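Local coordinates for monalysin (Pseudomonas entomophila, PDB 4MKO), which forms pores in host cell membranes as an aerolysin-like beta-barrel toxin, damaging the Drosophila intestine and lysing cells, at residues Y51-F56 with F222-S227; Y147-T152 with L176-A181; Y61-S66 with T73-Q78; F138-V143 with R187-S192. All coordinates share one frame; numbering follows the deposited sequence.

Contact 1 of 4, residues Y51-F56 with F222-S227; sequences YTRPVF and FSFDWS
The loop 222-227 runs nearly opposite to strand 51-56, their end-to-end directions 163° apart, and with the nearest CA atoms, of Arg53 and Phe224, 7.0 Å apart the two segments meet through side chains. At one end Tyr51 turns a ring face to Trp226: CE3 of the indole stands 3.5 Å above the middle of the phenol ring, and the planes lie at 79°, an edge-to-face pair. Arg53 starts in the crowded position between backbone N and carbonyl carbon (chi1 62°) and bends at chi3. Its NE and NH2 both hold Pro54 O side-on, in the guanidinium plane, NE at 2.9 Å. NH1 donates to Ser223 O at 2.9 Å from above that carbonyl's plane, and a water joins NH1 to Ser223 N. CB of Phe222 covers one guanidinium face, while CG of Arg53 leans on Phe224. At the far end, Val55 CG1 sits 3.5 Å from the Phe222 ring centroid, almost on the ring normal, in a CH-pi contact. Trp226 lies inside an Asx turn, Asp225 OD1 accepting from Ser227 N. Carbonyl oxygens of Pro54 and Ser223 thus fix the buried guanidinium's orientation and probably help offset its charge beside aromatic side chains.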
# COMPACT_ATOMS: atom_id res chain seq x y z
N TYR A 51 -15.10 -2.75 -4.38
CA TYR A 51 -15.01 -2.23 -3.01
C TYR A 51 -13.51 -2.11 -2.73
O TYR A 51 -12.76 -3.04 -3.03
CB TYR A 51 -15.64 -3.20 -1.99
CG TYR A 51 -17.15 -3.33 -2.08
CD1 TYR A 51 -17.74 -4.28 -2.91
CD2 TYR A 51 -17.98 -2.50 -1.33
CE1 TYR A 51 -19.12 -4.41 -2.99
CE2 TYR A 51 -19.37 -2.61 -1.41
CZ TYR A 51 -19.94 -3.57 -2.24
OH TYR A 51 -21.30 -3.68 -2.31
N THR A 52 -13.08 -0.97 -2.17
CA THR A 52 -11.66 -0.77 -1.84
C THR A 52 -11.54 -0.25 -0.44
O THR A 52 -12.31 0.62 -0.05
CB THR A 52 -11.03 0.25 -2.83
OG1 THR A 52 -11.02 -0.32 -4.13
CG2 THR A 52 -9.59 0.66 -2.45
N ARG A 53 -10.53 -0.72 0.32
CA ARG A 53 -10.24 -0.13 1.63
C ARG A 53 -8.74 -0.20 1.87
O ARG A 53 -8.11 -1.15 1.40
CB ARG A 53 -11.03 -0.81 2.78
CG ARG A 53 -10.72 -2.30 2.98
CD ARG A 53 -11.00 -2.73 4.43
NE ARG A 53 -10.03 -2.11 5.34
CZ ARG A 53 -10.12 -2.10 6.67
NH1 ARG A 53 -11.16 -2.67 7.28
NH2 ARG A 53 -9.18 -1.51 7.40
N PRO A 54 -8.16 0.76 2.62
CA PRO A 54 -6.73 0.62 2.98
C PRO A 54 -6.61 -0.51 3.98
O PRO A 54 -7.53 -0.69 4.79
CB PRO A 54 -6.38 1.97 3.67
CG PRO A 54 -7.61 2.85 3.55
CD PRO A 54 -8.78 1.93 3.30
N VAL A 55 -5.50 -1.26 3.95
CA VAL A 55 -5.34 -2.36 4.92
C VAL A 55 -3.98 -2.38 5.61
O VAL A 55 -3.85 -2.98 6.68
CB VAL A 55 -5.66 -3.76 4.32
CG1 VAL A 55 -7.17 -3.92 4.05
CG2 VAL A 55 -4.82 -4.06 3.05
N PHE A 56 -2.95 -1.84 4.95
CA PHE A 56 -1.60 -1.94 5.51
C PHE A 56 -0.74 -0.81 5.01
O PHE A 56 -1.03 -0.19 4.00
CB PHE A 56 -1.00 -3.31 5.09
CG PHE A 56 0.05 -3.85 6.04
CD1 PHE A 56 -0.32 -4.49 7.22
CD2 PHE A 56 1.40 -3.75 5.74
CE1 PHE A 56 0.64 -4.98 8.10
CE2 PHE A 56 2.37 -4.26 6.62
CZ PHE A 56 1.98 -4.86 7.79
N PHE A 222 -8.89 -7.84 9.00
CA PHE A 222 -9.70 -6.73 8.50
C PHE A 222 -10.95 -7.29 7.85
O PHE A 222 -10.98 -8.47 7.46
CB PHE A 222 -8.93 -5.85 7.47
CG PHE A 222 -8.60 -6.51 6.15
CD1 PHE A 222 -9.49 -6.45 5.08
CD2 PHE A 222 -7.39 -7.17 5.97
CE1 PHE A 222 -9.18 -7.04 3.85
CE2 PHE A 222 -7.07 -7.75 4.73
CZ PHE A 222 -7.97 -7.70 3.68
N SER A 223 -11.95 -6.41 7.68
CA SER A 223 -13.21 -6.74 7.01
C SER A 223 -13.58 -5.59 6.09
O SER A 223 -13.31 -4.42 6.41
CB SER A 223 -14.33 -6.93 8.03
OG SER A 223 -14.09 -8.01 8.91
N PHE A 224 -14.21 -5.91 4.96
CA PHE A 224 -14.72 -4.86 4.09
C PHE A 224 -16.03 -4.38 4.69
O PHE A 224 -16.79 -5.17 5.28
CB PHE A 224 -15.02 -5.39 2.71
CG PHE A 224 -13.81 -5.60 1.84
CD1 PHE A 224 -13.12 -6.80 1.85
CD2 PHE A 224 -13.36 -4.58 0.99
CE1 PHE A 224 -12.01 -7.00 1.02
CE2 PHE A 224 -12.25 -4.78 0.17
CZ PHE A 224 -11.58 -5.99 0.18
N ASP A 225 -16.31 -3.09 4.51
CA ASP A 225 -17.58 -2.51 4.94
C ASP A 225 -18.49 -2.37 3.69
O ASP A 225 -18.39 -1.39 2.94
CB ASP A 225 -17.35 -1.17 5.65
CG ASP A 225 -18.63 -0.40 5.95
OD1 ASP A 225 -19.72 -1.04 6.02
OD2 ASP A 225 -18.55 0.84 6.09
N TRP A 226 -19.39 -3.37 3.48
CA TRP A 226 -20.25 -3.38 2.29
C TRP A 226 -21.26 -2.22 2.21
O TRP A 226 -21.79 -1.97 1.13
CB TRP A 226 -20.98 -4.72 2.14
CG TRP A 226 -20.12 -5.94 2.34
CD1 TRP A 226 -20.34 -6.94 3.24
CD2 TRP A 226 -18.96 -6.31 1.59
NE1 TRP A 226 -19.39 -7.93 3.09
CE2 TRP A 226 -18.51 -7.55 2.10
CE3 TRP A 226 -18.22 -5.69 0.55
CZ2 TRP A 226 -17.36 -8.19 1.62
CZ3 TRP A 226 -17.09 -6.34 0.06
CH2 TRP A 226 -16.69 -7.59 0.57
N SER A 227 -21.48 -1.51 3.33
CA SER A 227 -22.39 -0.35 3.36
C SER A 227 -21.90 0.78 2.45
O SER A 227 -22.68 1.68 2.13
CB SER A 227 -22.62 0.15 4.78
OG SER A 227 -21.49 0.83 5.29
O HOH W 1 -11.84 -4.17 9.71

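Contact 2 of 4, residues Y147-T152 with L176-A181; sequences YAHNAT and LYYLSA
His149 and Tyr178, a hydrogen-bonded pair of two antiparallel strands, lay their rings on the same face of the sheet, nearly parallel (13°) but slid so far that they barely overlap. The slide sets CB of His149 over the phenol face, 3.7 Å from the Tyr178 ring centroid, and lays the Tyr178 hydroxyl over the imidazole near its rim. Tyr178 reaches this place from the crowded rotamer (chi1 69°), and its hydroxyl is hydrogen-bonded to that of Tyr95. The imidazole is gripped at both nitrogens: NE2 lies 2.7 Å from Ser180 OG, a hydrogen bond in which either could donate, and ND1 is hydrogen-bonded to Thr52 OG1. Such a double hold fixes the buried ring's rotation. On the other side Asn150 lies over the Tyr177 ring, amide and ring planes 24° apart, with CB 4.0 Å from the ring centroid; its ND2 is hydrogen-bonded to Asp175. Ala148 CB meets Leu179 CD2 at 3.7 Å. The backbones pair closely, Tyr147 N donating to Ser180 O at 2.9 Å and Ala151 N to Leu176 O at 2.8 Å. Regular antiparallel pairing between strands 136-151 and 173-191 is characteristic of the long-stranded sheet of the aerolysin-like fold.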
# COMPACT_ATOMS: atom_id res chain seq x y z
N TYR A 147 -3.84 -1.46 -0.24
CA TYR A 147 -5.31 -1.52 -0.29
C TYR A 147 -5.79 -2.91 -0.64
O TYR A 147 -5.13 -3.62 -1.41
CB TYR A 147 -5.83 -0.51 -1.36
CG TYR A 147 -5.38 0.90 -1.06
CD1 TYR A 147 -4.11 1.34 -1.45
CD2 TYR A 147 -6.15 1.75 -0.27
CE1 TYR A 147 -3.65 2.60 -1.10
CE2 TYR A 147 -5.70 3.03 0.07
CZ TYR A 147 -4.44 3.44 -0.32
OH TYR A 147 -3.98 4.69 -0.00
N ALA A 148 -6.94 -3.30 -0.06
CA ALA A 148 -7.60 -4.56 -0.40
C ALA A 148 -8.80 -4.19 -1.28
O ALA A 148 -9.44 -3.14 -1.07
CB ALA A 148 -8.07 -5.29 0.86
N HIS A 149 -9.09 -5.04 -2.25
CA HIS A 149 -10.15 -4.77 -3.19
C HIS A 149 -11.00 -6.01 -3.42
O HIS A 149 -10.47 -7.12 -3.44
CB HIS A 149 -9.53 -4.41 -4.56
CG HIS A 149 -8.53 -3.30 -4.55
ND1 HIS A 149 -8.91 -1.98 -4.71
CD2 HIS A 149 -7.19 -3.34 -4.37
CE1 HIS A 149 -7.80 -1.27 -4.66
NE2 HIS A 149 -6.74 -2.04 -4.45
N ASN A 150 -12.29 -5.80 -3.65
CA ASN A 150 -13.21 -6.83 -4.11
C ASN A 150 -13.80 -6.27 -5.40
O ASN A 150 -14.69 -5.41 -5.34
CB ASN A 150 -14.33 -7.19 -3.12
CG ASN A 150 -15.38 -8.08 -3.80
OD1 ASN A 150 -15.24 -8.47 -4.97
ND2 ASN A 150 -16.46 -8.41 -3.12
N ALA A 151 -13.27 -6.70 -6.55
CA ALA A 151 -13.77 -6.32 -7.87
C ALA A 151 -14.89 -7.30 -8.15
O ALA A 151 -14.65 -8.48 -8.48
CB ALA A 151 -12.65 -6.42 -8.91
N THR A 152 -16.13 -6.85 -7.90
CA THR A 152 -17.32 -7.70 -8.01
C THR A 152 -17.50 -8.21 -9.46
O THR A 152 -17.22 -7.49 -10.43
CB THR A 152 -18.58 -7.03 -7.41
OG1 THR A 152 -19.05 -5.99 -8.26
CG2 THR A 152 -18.34 -6.50 -5.98
N LEU A 176 -13.56 -10.97 -7.26
CA LEU A 176 -12.10 -11.07 -7.30
C LEU A 176 -11.49 -10.21 -6.18
O LEU A 176 -11.68 -8.99 -6.16
CB LEU A 176 -11.56 -10.65 -8.68
CG LEU A 176 -10.04 -10.77 -8.88
CD1 LEU A 176 -9.56 -12.23 -8.82
CD2 LEU A 176 -9.61 -10.15 -10.21
N TYR A 177 -10.75 -10.85 -5.27
CA TYR A 177 -10.11 -10.19 -4.15
C TYR A 177 -8.63 -10.12 -4.42
O TYR A 177 -8.03 -11.13 -4.76
CB TYR A 177 -10.34 -10.96 -2.84
CG TYR A 177 -11.75 -10.85 -2.30
CD1 TYR A 177 -12.79 -11.59 -2.86
CD2 TYR A 177 -12.04 -10.01 -1.23
CE1 TYR A 177 -14.09 -11.48 -2.38
CE2 TYR A 177 -13.34 -9.91 -0.72
CZ TYR A 177 -14.36 -10.65 -1.30
OH TYR A 177 -15.62 -10.57 -0.79
N TYR A 178 -8.05 -8.93 -4.28
CA TYR A 178 -6.62 -8.75 -4.50
C TYR A 178 -6.15 -7.51 -3.73
O TYR A 178 -6.98 -6.74 -3.23
CB TYR A 178 -6.31 -8.62 -6.03
CG TYR A 178 -6.85 -7.33 -6.61
CD1 TYR A 178 -8.19 -7.21 -6.97
CD2 TYR A 178 -6.04 -6.20 -6.71
CE1 TYR A 178 -8.70 -6.01 -7.47
CE2 TYR A 178 -6.55 -4.98 -7.18
CZ TYR A 178 -7.87 -4.90 -7.58
OH TYR A 178 -8.39 -3.70 -7.99
N LEU A 179 -4.82 -7.31 -3.65
CA LEU A 179 -4.28 -6.11 -3.03
C LEU A 179 -3.58 -5.26 -4.08
O LEU A 179 -3.01 -5.80 -5.03
CB LEU A 179 -3.24 -6.43 -1.93
CG LEU A 179 -3.62 -7.42 -0.82
CD1 LEU A 179 -2.46 -7.55 0.19
CD2 LEU A 179 -4.90 -6.99 -0.09
N SER A 180 -3.54 -3.94 -3.86
CA SER A 180 -2.75 -3.03 -4.68
C SER A 180 -1.95 -2.15 -3.75
O SER A 180 -2.23 -2.10 -2.55
CB SER A 180 -3.62 -2.18 -5.60
OG SER A 180 -4.21 -1.09 -4.92
N ALA A 181 -0.98 -1.43 -4.30
CA ALA A 181 -0.13 -0.58 -3.47
C ALA A 181 0.31 0.66 -4.24
O ALA A 181 0.59 0.59 -5.43
CB ALA A 181 1.08 -1.37 -3.00

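Contact 3 of 4, residues Y61-S66 with T73-Q78; sequences YVETIS and TTLSYQ
Where strand 72-81, in the region thought to form the pore, passes over segment 61-66 of strand 46-67, two layers of beta structure meet face to face. The short segments run antiparallel at 152°, but their axes come no closer than 7.5 Å, and the contact is made by side chains, the backbone of Gln78 and one water. Val62 and Glu63 form a classic beta bulge opposite Ile140, which turns both neighbouring side chains toward 73-78. Val62 CG1, anti to its backbone N, touches Gln78 O at 3.5 Å. Glu63 leaves its backbone in the crowded position (chi1 65°) and then extends, so that the side chain crosses that of Tyr77 at about a right angle; OE2 comes within 3.5 Å of Tyr77 CB, and OE1 meets Leu75 CD2 tip to tip at 3.6 Å. A water donates to Glu63 OE2 at 2.8 Å and accepts from Gln78 N at 2.9 Å. Ile65 and Leu75 also reach toward each other: CD1 of Ile65 lies 3.6 Å from CD1 of Leu75, and CG2 packs against the other methyl branch. The Tyr77 ring leads away to Ile140, its hydroxyl held by Thr130. With one water bridge and a few van der Waals touches, several between oxygen and carbon, the layers meet lightly, which would be consistent with a pore-forming segment that separates from the sheet during membrane insertion.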
# COMPACT_ATOMS: atom_id res chain seq x y z
N TYR A 61 12.21 -0.65 0.70
CA TYR A 61 13.62 -0.30 0.52
C TYR A 61 13.88 0.67 -0.64
O TYR A 61 13.36 0.47 -1.74
CB TYR A 61 14.41 -1.59 0.32
CG TYR A 61 15.90 -1.39 0.20
CD1 TYR A 61 16.68 -1.15 1.33
CD2 TYR A 61 16.53 -1.42 -1.04
CE1 TYR A 61 18.06 -0.96 1.22
CE2 TYR A 61 17.91 -1.23 -1.16
CZ TYR A 61 18.67 -1.00 -0.03
OH TYR A 61 20.02 -0.80 -0.14
N VAL A 62 14.70 1.72 -0.40
CA VAL A 62 15.11 2.66 -1.44
C VAL A 62 16.62 2.43 -1.72
O VAL A 62 16.98 2.08 -2.84
CB VAL A 62 14.77 4.14 -1.12
CG1 VAL A 62 15.41 5.10 -2.14
CG2 VAL A 62 13.27 4.35 -1.06
N GLU A 63 17.48 2.63 -0.71
CA GLU A 63 18.93 2.46 -0.83
C GLU A 63 19.64 2.52 0.51
O GLU A 63 19.04 2.86 1.54
CB GLU A 63 19.54 3.46 -1.83
CG GLU A 63 19.45 4.92 -1.42
CD GLU A 63 20.25 5.86 -2.30
OE1 GLU A 63 21.05 6.65 -1.75
OE2 GLU A 63 20.04 5.84 -3.53
N THR A 64 20.93 2.17 0.49
CA THR A 64 21.79 2.21 1.67
C THR A 64 22.99 3.08 1.28
O THR A 64 23.43 3.03 0.13
CB THR A 64 22.22 0.80 2.08
OG1 THR A 64 21.07 -0.02 2.25
CG2 THR A 64 23.05 0.79 3.35
N ILE A 65 23.45 3.91 2.22
CA ILE A 65 24.61 4.78 1.97
C ILE A 65 25.48 4.87 3.22
O ILE A 65 24.95 5.01 4.33
CB ILE A 65 24.18 6.19 1.46
CG1 ILE A 65 25.39 7.04 1.01
CG2 ILE A 65 23.36 6.97 2.51
CD1 ILE A 65 25.68 7.00 -0.44
N SER A 66 26.83 4.81 3.02
CA SER A 66 27.79 4.98 4.10
C SER A 66 28.52 6.28 3.86
O SER A 66 28.92 6.54 2.73
CB SER A 66 28.78 3.81 4.15
OG SER A 66 28.10 2.63 4.55
N THR A 73 27.11 15.86 2.83
CA THR A 73 26.75 15.84 1.41
C THR A 73 25.25 15.90 1.20
O THR A 73 24.49 15.44 2.05
CB THR A 73 27.37 14.60 0.70
OG1 THR A 73 27.23 14.73 -0.71
CG2 THR A 73 26.76 13.25 1.14
N THR A 74 24.82 16.44 0.05
CA THR A 74 23.41 16.45 -0.33
C THR A 74 23.18 15.18 -1.15
O THR A 74 23.56 15.11 -2.32
CB THR A 74 23.03 17.76 -1.04
OG1 THR A 74 23.25 18.83 -0.13
CG2 THR A 74 21.57 17.78 -1.50
N LEU A 75 22.61 14.16 -0.52
CA LEU A 75 22.35 12.89 -1.16
C LEU A 75 21.10 12.95 -2.03
O LEU A 75 20.07 13.38 -1.56
CB LEU A 75 22.19 11.79 -0.08
CG LEU A 75 22.21 10.36 -0.60
CD1 LEU A 75 23.63 9.91 -0.96
CD2 LEU A 75 21.66 9.42 0.44
N SER A 76 21.21 12.50 -3.29
CA SER A 76 20.10 12.41 -4.24
C SER A 76 19.72 10.94 -4.35
O SER A 76 20.59 10.08 -4.49
CB SER A 76 20.51 12.92 -5.62
OG SER A 76 20.51 14.34 -5.67
N TYR A 77 18.42 10.65 -4.32
CA TYR A 77 17.95 9.26 -4.42
C TYR A 77 16.61 9.27 -5.12
O TYR A 77 15.94 10.32 -5.15
CB TYR A 77 17.86 8.57 -3.04
CG TYR A 77 17.21 9.43 -1.98
CD1 TYR A 77 15.83 9.44 -1.80
CD2 TYR A 77 17.97 10.30 -1.20
CE1 TYR A 77 15.23 10.26 -0.84
CE2 TYR A 77 17.38 11.15 -0.27
CZ TYR A 77 16.01 11.12 -0.08
OH TYR A 77 15.45 11.97 0.85
N GLN A 78 16.21 8.13 -5.67
CA GLN A 78 14.96 8.05 -6.39
C GLN A 78 13.81 7.55 -5.54
O GLN A 78 13.90 6.46 -4.97
CB GLN A 78 15.11 7.15 -7.64
CG GLN A 78 16.09 7.68 -8.71
CD GLN A 78 15.72 9.06 -9.20
OE1 GLN A 78 14.70 9.25 -9.86
NE2 GLN A 78 16.51 10.06 -8.82
O HOH W 2 17.96 5.84 -5.46

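Contact 4 of 4, residues F138-V143 with R187-S192; sequences FVIYQV and RVIVPS
Arg187, the first residue of segment 187-192, lies opposite Gln142 in a non-hydrogen-bonded pair. Its CB lies close to Tyr141 O, while a bend at chi2 carries the guanidinium away to Tyr77 and Thr130; CD brushes Ile140 CG2, and the strand's own Ile189 places CD1 over one guanidinium face. Val188 comes next, hydrogen-bonded both ways to Tyr141. Tyr141 N donates to Val188 O at 2.9 Å, nearly along the C=O axis, whereas Val188 N meets Tyr141 O from above the carbonyl plane. Ile189 lies side by side with Ile140, both pointing the same way with CG1 anti to the carbonyl carbon, and their CG1 atoms meet at 3.8 Å; Ile189 CG2 also reaches Phe138 CB at 3.8 Å. Val190 pairs with Val139 through two nearly straight bonds in the carbonyl planes, Val139 N to Val190 O being 2.9 Å. On the same side as Tyr141, Val190 CG2 takes the crowded position and meets the edge of the phenol ring in its plane, 3.5 Å from CE2. Pro191 follows: its CA lies 3.8 Å from CD1 of Phe138, whose side chain diverges from the proline's. Arg187, Ile189, Ile140 and Gln142 face the two-stranded sheet of 72-81 and 124-133, while Val188, Val190, Val139 and Tyr141 line the other side, a two-faced antiparallel pairing characteristic of the extended sheet of aerolysin-like toxins.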
# COMPACT_ATOMS: atom_id res chain seq x y z
N PHE A 138 23.47 4.32 6.63
CA PHE A 138 22.05 4.66 6.72
C PHE A 138 21.25 3.99 5.62
O PHE A 138 21.74 3.81 4.50
CB PHE A 138 21.86 6.19 6.62
CG PHE A 138 22.80 6.96 7.52
CD1 PHE A 138 22.54 7.08 8.88
CD2 PHE A 138 23.99 7.48 7.03
CE1 PHE A 138 23.44 7.75 9.72
CE2 PHE A 138 24.88 8.16 7.87
CZ PHE A 138 24.60 8.29 9.21
N VAL A 139 20.01 3.62 5.95
CA VAL A 139 19.09 2.98 5.01
C VAL A 139 17.92 3.91 4.83
O VAL A 139 17.41 4.47 5.80
CB VAL A 139 18.62 1.56 5.47
CG1 VAL A 139 17.89 0.85 4.33
CG2 VAL A 139 19.81 0.71 5.96
N ILE A 140 17.52 4.10 3.58
CA ILE A 140 16.40 4.94 3.20
C ILE A 140 15.25 4.05 2.76
O ILE A 140 15.46 3.13 1.97
CB ILE A 140 16.81 5.90 2.06
CG1 ILE A 140 18.05 6.72 2.49
CG2 ILE A 140 15.62 6.81 1.67
CD1 ILE A 140 18.64 7.62 1.39
N TYR A 141 14.04 4.37 3.24
CA TYR A 141 12.82 3.63 2.87
C TYR A 141 11.75 4.63 2.46
O TYR A 141 11.81 5.78 2.88
CB TYR A 141 12.26 2.85 4.07
CG TYR A 141 13.25 1.96 4.79
CD1 TYR A 141 13.44 0.64 4.41
CD2 TYR A 141 13.98 2.44 5.88
CE1 TYR A 141 14.34 -0.19 5.09
CE2 TYR A 141 14.88 1.63 6.56
CZ TYR A 141 15.03 0.30 6.19
OH TYR A 141 15.92 -0.49 6.88
N GLN A 142 10.76 4.19 1.67
CA GLN A 142 9.60 5.03 1.32
C GLN A 142 8.33 4.32 1.81
O GLN A 142 8.22 3.10 1.69
CB GLN A 142 9.50 5.28 -0.19
CG GLN A 142 8.41 6.29 -0.56
CD GLN A 142 8.38 6.73 -2.00
OE1 GLN A 142 9.12 6.23 -2.86
NE2 GLN A 142 7.53 7.69 -2.29
N VAL A 143 7.38 5.11 2.31
CA VAL A 143 6.09 4.58 2.80
C VAL A 143 5.26 4.09 1.63
O VAL A 143 5.03 4.83 0.65
CB VAL A 143 5.31 5.63 3.64
CG1 VAL A 143 3.90 5.13 3.98
CG2 VAL A 143 6.08 6.03 4.91
N ARG A 187 9.42 9.49 3.39
CA ARG A 187 10.58 8.61 3.40
C ARG A 187 11.23 8.66 4.78
O ARG A 187 11.20 9.69 5.44
CB ARG A 187 11.57 8.97 2.27
CG ARG A 187 12.31 10.30 2.47
CD ARG A 187 13.63 10.15 3.20
NE ARG A 187 14.26 11.45 3.45
CZ ARG A 187 14.04 12.22 4.51
NH1 ARG A 187 13.16 11.85 5.44
NH2 ARG A 187 14.67 13.38 4.65
N VAL A 188 11.85 7.55 5.17
CA VAL A 188 12.49 7.39 6.46
C VAL A 188 13.96 7.10 6.21
O VAL A 188 14.28 6.30 5.33
CB VAL A 188 11.83 6.20 7.23
CG1 VAL A 188 12.51 5.94 8.58
CG2 VAL A 188 10.32 6.44 7.43
N ILE A 189 14.85 7.69 7.02
CA ILE A 189 16.29 7.41 6.99
C ILE A 189 16.67 6.94 8.38
O ILE A 189 16.40 7.65 9.35
CB ILE A 189 17.17 8.61 6.51
CG1 ILE A 189 16.71 9.16 5.14
CG2 ILE A 189 18.64 8.16 6.44
CD1 ILE A 189 17.44 10.45 4.70
N VAL A 190 17.25 5.73 8.50
CA VAL A 190 17.65 5.19 9.80
C VAL A 190 19.09 4.68 9.76
O VAL A 190 19.48 4.09 8.74
CB VAL A 190 16.70 4.10 10.36
CG1 VAL A 190 15.34 4.68 10.77
CG2 VAL A 190 16.54 2.92 9.40
N PRO A 191 19.87 4.79 10.87
CA PRO A 191 21.21 4.17 10.89
C PRO A 191 21.06 2.66 10.73
O PRO A 191 20.04 2.11 11.16
CB PRO A 191 21.75 4.51 12.29
CG PRO A 191 20.92 5.65 12.77
CD PRO A 191 19.55 5.40 12.18
N SER A 192 22.06 2.00 10.12
CA SER A 192 22.06 0.55 9.89
C SER A 192 21.82 -0.24 11.19
O SER A 192 21.28 -1.34 11.13
CB SER A 192 23.37 0.10 9.24
OG SER A 192 24.49 0.43 10.04

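The four contacts form two groups at opposite sides of the chain's centre. Contacts 1 and 2, with centres 9 Å apart, touch through strands 46-67 and 136-151, which are neighbours in the main sheet; contacts 3 and 4, also 9 Å apart, adjoin through the same two strands, their centres 28 to 35 Å from those of contacts 1 and 2. Contacts 2 and 4 share strands 136-151 and 173-191. Along the chain contact 3 closes first, contact 2 is nested within contact 4, and contact 1 encloses all three. Long strands tie a region covered by the C-terminal loop to the two-stranded sheet of the presumed pore-forming region, consistent with the elongated form of aerolysin-like toxins.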